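Local coordinates for redox-sensing transcriptional repressor Rex (Thermoanaerobacter ethanolicus, PDB 3WG9), which probably represses transcription by binding DNA as a homodimer in response to the cellular NADH/NAD(+) balance, at residues B[65-68]-B[69-72]; B[46-49]-B[50-53]. One frame throughout, in Å; residues are numbered along the deposited sequence.

Interaction 1: B[65-68]-B[69-72]; sequences GYNV and EELY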
loop_
_atom_site.group_PDB
_atom_site.type_symbol
_atom_site.label_atom_id
_atom_site.label_comp_id
_atom_site.label_asym_id
_atom_site.label_seq_id
_atom_site.Cartn_x
_atom_site.Cartn_y
_atom_site.Cartn_z
ATOM N N GLY B 65 13.054 19.691 -18.564
ATOM C CA GLY B 65 12.138 19.705 -17.424
ATOM C C GLY B 65 10.711 19.875 -17.896
ATOM O O GLY B 65 10.419 19.859 -19.094
ATOM N N TYR B 66 9.819 20.097 -16.939
ATOM C CA TYR B 66 8.405 19.913 -17.170
ATOM C C TYR B 66 7.604 21.053 -16.562
ATOM O O TYR B 66 7.898 21.516 -15.460
ATOM C CB TYR B 66 7.969 18.600 -16.479
ATOM C CG TYR B 66 8.680 17.361 -17.006
ATOM C CD1 TYR B 66 8.254 16.747 -18.175
ATOM C CD2 TYR B 66 9.802 16.843 -16.352
ATOM C CE1 TYR B 66 8.899 15.626 -18.643
ATOM C CE2 TYR B 66 10.429 15.692 -16.810
ATOM C CZ TYR B 66 9.983 15.122 -17.971
ATOM O OH TYR B 66 10.655 14.047 -18.508
ATOM N N ASN B 67 6.530 21.414 -17.231
ATOM C CA ASN B 67 5.486 22.200 -16.604
ATOM C C ASN B 67 4.680 21.276 -15.668
ATOM O O ASN B 67 4.193 20.214 -16.078
ATOM C CB ASN B 67 4.561 22.810 -17.681
ATOM C CG ASN B 67 3.468 23.655 -17.086
ATOM O OD1 ASN B 67 2.403 23.154 -16.756
ATOM N ND2 ASN B 67 3.721 24.967 -16.940
ATOM N N VAL B 68 4.596 21.674 -14.408
ATOM C CA VAL B 68 3.965 20.873 -13.373
ATOM C C VAL B 68 2.512 20.612 -13.698
ATOM O O VAL B 68 2.067 19.463 -13.676
ATOM C CB VAL B 68 4.092 21.569 -12.014
ATOM C CG1 VAL B 68 3.159 20.939 -10.983
ATOM C CG2 VAL B 68 5.527 21.556 -11.546
ATOM N N GLU B 69 1.753 21.668 -13.999
ATOM C CA GLU B 69 0.316 21.511 -14.155
ATOM C C GLU B 69 0.013 20.623 -15.356
ATOM O O GLU B 69 -0.936 19.838 -15.334
ATOM C CB GLU B 69 -0.394 22.865 -14.307
ATOM C CG GLU B 69 -1.931 22.770 -14.377
ATOM C CD GLU B 69 -2.567 24.161 -14.513
ATOM O OE1 GLU B 69 -2.189 25.057 -13.717
ATOM O OE2 GLU B 69 -3.377 24.393 -15.453
ATOM N N GLU B 70 0.792 20.766 -16.428
ATOM C CA GLU B 70 0.501 20.005 -17.648
ATOM C C GLU B 70 0.909 18.538 -17.486
ATOM O O GLU B 70 0.248 17.646 -18.020
ATOM C CB GLU B 70 1.239 20.603 -18.857
ATOM C CG GLU B 70 0.729 21.995 -19.194
ATOM C CD GLU B 70 1.226 22.528 -20.544
ATOM O OE1 GLU B 70 2.400 22.270 -20.895
ATOM O OE2 GLU B 70 0.422 23.208 -21.242
ATOM N N LEU B 71 2.028 18.310 -16.811
ATOM C CA LEU B 71 2.475 16.935 -16.588
ATOM C C LEU B 71 1.453 16.284 -15.662
ATOM O O LEU B 71 0.977 15.151 -15.923
ATOM C CB LEU B 71 3.907 16.866 -16.070
ATOM C CG LEU B 71 4.478 15.499 -15.652
ATOM C CD1 LEU B 71 4.208 14.439 -16.716
ATOM C CD2 LEU B 71 5.921 15.570 -15.241
ATOM N N TYR B 72 1.106 17.009 -14.605
ATOM C CA TYR B 72 0.100 16.500 -13.681
ATOM C C TYR B 72 -1.191 16.115 -14.401
ATOM O O TYR B 72 -1.737 15.014 -14.184
ATOM C CB TYR B 72 -0.195 17.503 -12.561
ATOM C CG TYR B 72 -1.292 17.035 -11.655
ATOM C CD1 TYR B 72 -1.024 16.064 -10.676
ATOM C CD2 TYR B 72 -2.603 17.515 -11.793
ATOM C CE1 TYR B 72 -2.027 15.608 -9.833
ATOM C CE2 TYR B 72 -3.631 17.039 -10.939
ATOM C CZ TYR B 72 -3.305 16.107 -9.958
ATOM O OH TYR B 72 -4.252 15.600 -9.092
#
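Y66 and L71 meet where strand 66-67 runs into helix 68-78: the CD2 methyl of L71 lies over one face of the tyrosine ring, 4.2 Å from its centroid and 27° off the ring normal, a CH-pi contact. The methyl sits nearer the root of the ring than its hydroxyl end, with CD2 of L71 3.7 Å from CG of Y66. A branched leucine suits this place because one methyl can cover the ring while the rest of the side chain faces L22 of helix 9-27 and L53 of helix 46-54. This is the winged-helix part of the repressor, and the strand leading into the helix pairs with strand 32-33 through Y66 and I33.

The turn into the helix is made by N67, its N-cap. With CG anti to the backbone N (chi1 -179°), the side chain folds over the first turn, and OD1 of N67 accepts from N of E70 at 2.9 Å, in the carbonyl plane of the amide. Asparagine suits an N-cap because its short side chain sets an acceptor just where the backbone N-H of E70 points. The E70 side chain crosses that of N67 at about a right angle, its CG 3.2 Å from OD1 of N67, and the amide and carboxylate planes stand 68° apart. Behind the cap the helical bonds begin, N of L71 to O of N67 (3.0 Å) and N of Y72 to O of V68 (2.8 Å).

Interaction 2: B[46-49]-B[50-53]; sequences ASQI and RQDL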
loop_
_atom_site.group_PDB
_atom_site.type_symbol
_atom_site.label_atom_id
_atom_site.label_comp_id
_atom_site.label_asym_id
_atom_site.label_seq_id
_atom_site.Cartn_x
_atom_site.Cartn_y
_atom_site.Cartn_z
ATOM N N ALA B 46 16.478 10.158 -14.763
ATOM C CA ALA B 46 15.757 11.026 -15.702
ATOM C C ALA B 46 15.413 10.317 -17.017
ATOM O O ALA B 46 14.328 10.551 -17.600
ATOM C CB ALA B 46 16.523 12.345 -15.930
ATOM N N SER B 47 16.296 9.441 -17.491
ATOM C CA SER B 47 16.029 8.790 -18.803
ATOM C C SER B 47 14.864 7.792 -18.682
ATOM O O SER B 47 14.036 7.692 -19.587
ATOM C CB SER B 47 17.286 8.158 -19.370
ATOM O OG SER B 47 17.800 7.142 -18.521
ATOM N N GLN B 48 14.805 7.038 -17.579
ATOM C CA GLN B 48 13.680 6.100 -17.386
ATOM C C GLN B 48 12.389 6.915 -17.276
ATOM O O GLN B 48 11.336 6.499 -17.755
ATOM C CB GLN B 48 13.880 5.237 -16.129
ATOM C CG GLN B 48 12.827 4.100 -15.977
ATOM C CD GLN B 48 12.833 3.169 -17.152
ATOM O OE1 GLN B 48 13.806 2.499 -17.372
ATOM N NE2 GLN B 48 11.770 3.148 -17.941
ATOM N N ILE B 49 12.445 8.069 -16.631
ATOM C CA ILE B 49 11.201 8.830 -16.476
ATOM C C ILE B 49 10.753 9.309 -17.858
ATOM O O ILE B 49 9.564 9.252 -18.184
ATOM C CB ILE B 49 11.391 10.045 -15.605
ATOM C CG1 ILE B 49 11.572 9.594 -14.136
ATOM C CG2 ILE B 49 10.195 10.925 -15.781
ATOM C CD1 ILE B 49 11.993 10.760 -13.216
ATOM N N ARG B 50 11.704 9.753 -18.683
ATOM C CA ARG B 50 11.325 10.180 -20.050
ATOM C C ARG B 50 10.700 8.993 -20.804
ATOM O O ARG B 50 9.667 9.114 -21.469
ATOM C CB ARG B 50 12.569 10.646 -20.824
ATOM C CG ARG B 50 13.164 11.907 -20.298
ATOM C CD ARG B 50 14.276 12.397 -21.304
ATOM N NE ARG B 50 14.938 13.494 -20.632
ATOM C CZ ARG B 50 16.038 13.398 -19.908
ATOM N NH1 ARG B 50 16.768 12.294 -19.962
ATOM N NH2 ARG B 50 16.424 14.463 -19.208
ATOM N N GLN B 51 11.315 7.832 -20.677
ATOM C CA GLN B 51 10.809 6.653 -21.329
ATOM C C GLN B 51 9.395 6.231 -20.840
ATOM O O GLN B 51 8.521 5.822 -21.653
ATOM C CB GLN B 51 11.759 5.513 -21.045
ATOM C CG GLN B 51 11.474 4.271 -21.948
ATOM C CD GLN B 51 12.605 3.222 -21.891
ATOM O OE1 GLN B 51 12.574 2.295 -21.086
ATOM N NE2 GLN B 51 13.621 3.401 -22.724
ATOM N N ASP B 52 9.172 6.388 -19.539
ATOM C CA ASP B 52 7.850 6.065 -18.958
ATOM C C ASP B 52 6.761 6.936 -19.576
ATOM O O ASP B 52 5.736 6.424 -19.987
ATOM C CB ASP B 52 7.818 6.266 -17.442
ATOM C CG ASP B 52 8.623 5.198 -16.683
ATOM O OD1 ASP B 52 8.987 4.142 -17.272
ATOM O OD2 ASP B 52 8.823 5.362 -15.452
ATOM N N LEU B 53 6.955 8.246 -19.619
ATOM C CA LEU B 53 6.001 9.157 -20.210
ATOM C C LEU B 53 5.839 8.955 -21.724
ATOM O O LEU B 53 4.706 9.066 -22.266
ATOM C CB LEU B 53 6.403 10.622 -19.909
ATOM C CG LEU B 53 6.511 10.923 -18.406
ATOM C CD1 LEU B 53 7.182 12.229 -17.960
ATOM C CD2 LEU B 53 5.112 10.716 -17.753
#
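NE2 of Q48 gives two hydrogen bonds along helix 46-54: one to OD1 of D52, a turn later, at 3.0 Å, and a weak one to OE1 of Q51 at 3.4 Å. Q48 thus bridges the two residues that follow it at three and four places. Glutamine suits the site because its chain can bend: CG is anti to the backbone N, and a turn at chi2 (59°) brings the amide forward along the helix, toward Q51 and D52. The bond to D52 lies close to the plane of the Q48 amide but meets the carboxylate from above its plane, and the two planes are 37° apart. The amides of Q48 and Q51 are turned more steeply, 78° from each other. The other carboxylate oxygen of D52 is held by R14, in a salt bridge, and by Y18, both from helix 9-27, so an aspartate here joins the two helices. Were Q48 an alanine, the donor to OD1 of D52 would be gone, and the weak tie on the Q51 amide is likely to be lost with it.

Elsewhere on the helix, R50 stretches back over its first turn, where O of A46 lies over one face of the guanidinium, offset toward its rim; the small A46 methyl leaves room for the group, with CB of A46 3.9 Å from NH2 of R50. On the buried side I49 and L53 run side by side, CG2 of I49 3.9 Å from CD1 of L53, two branched apolar chains facing the core. Backbone bonds such as N of D52 to O of Q48 (2.8 Å) complete a regular alpha-helix, which lies within the predicted helix-turn-helix of this winged-helix domain and, following helix 35-42, is consistent with its recognition helix.

Interaction 2 comes first along the chain, in helix 46-54, and interaction 1 follows at the passage from strand 66-67 into helix 68-78; their centres are about 14 Å apart. Both belong to the N-terminal winged-helix domain and lie on the same side of the chain's centre, apart from the Rossmann-type sheet. They touch directly: CE1 of Y66 and CD1 of L71 each pack 3.9 Å from CD1 of L53, while the hydroxyl of Y66 reaches the CG methylene of R50. L53 therefore ties the helix of the predicted DNA-binding motif to the strand and helix that follow it, so that the apolar interior of the small domain is shared between the two.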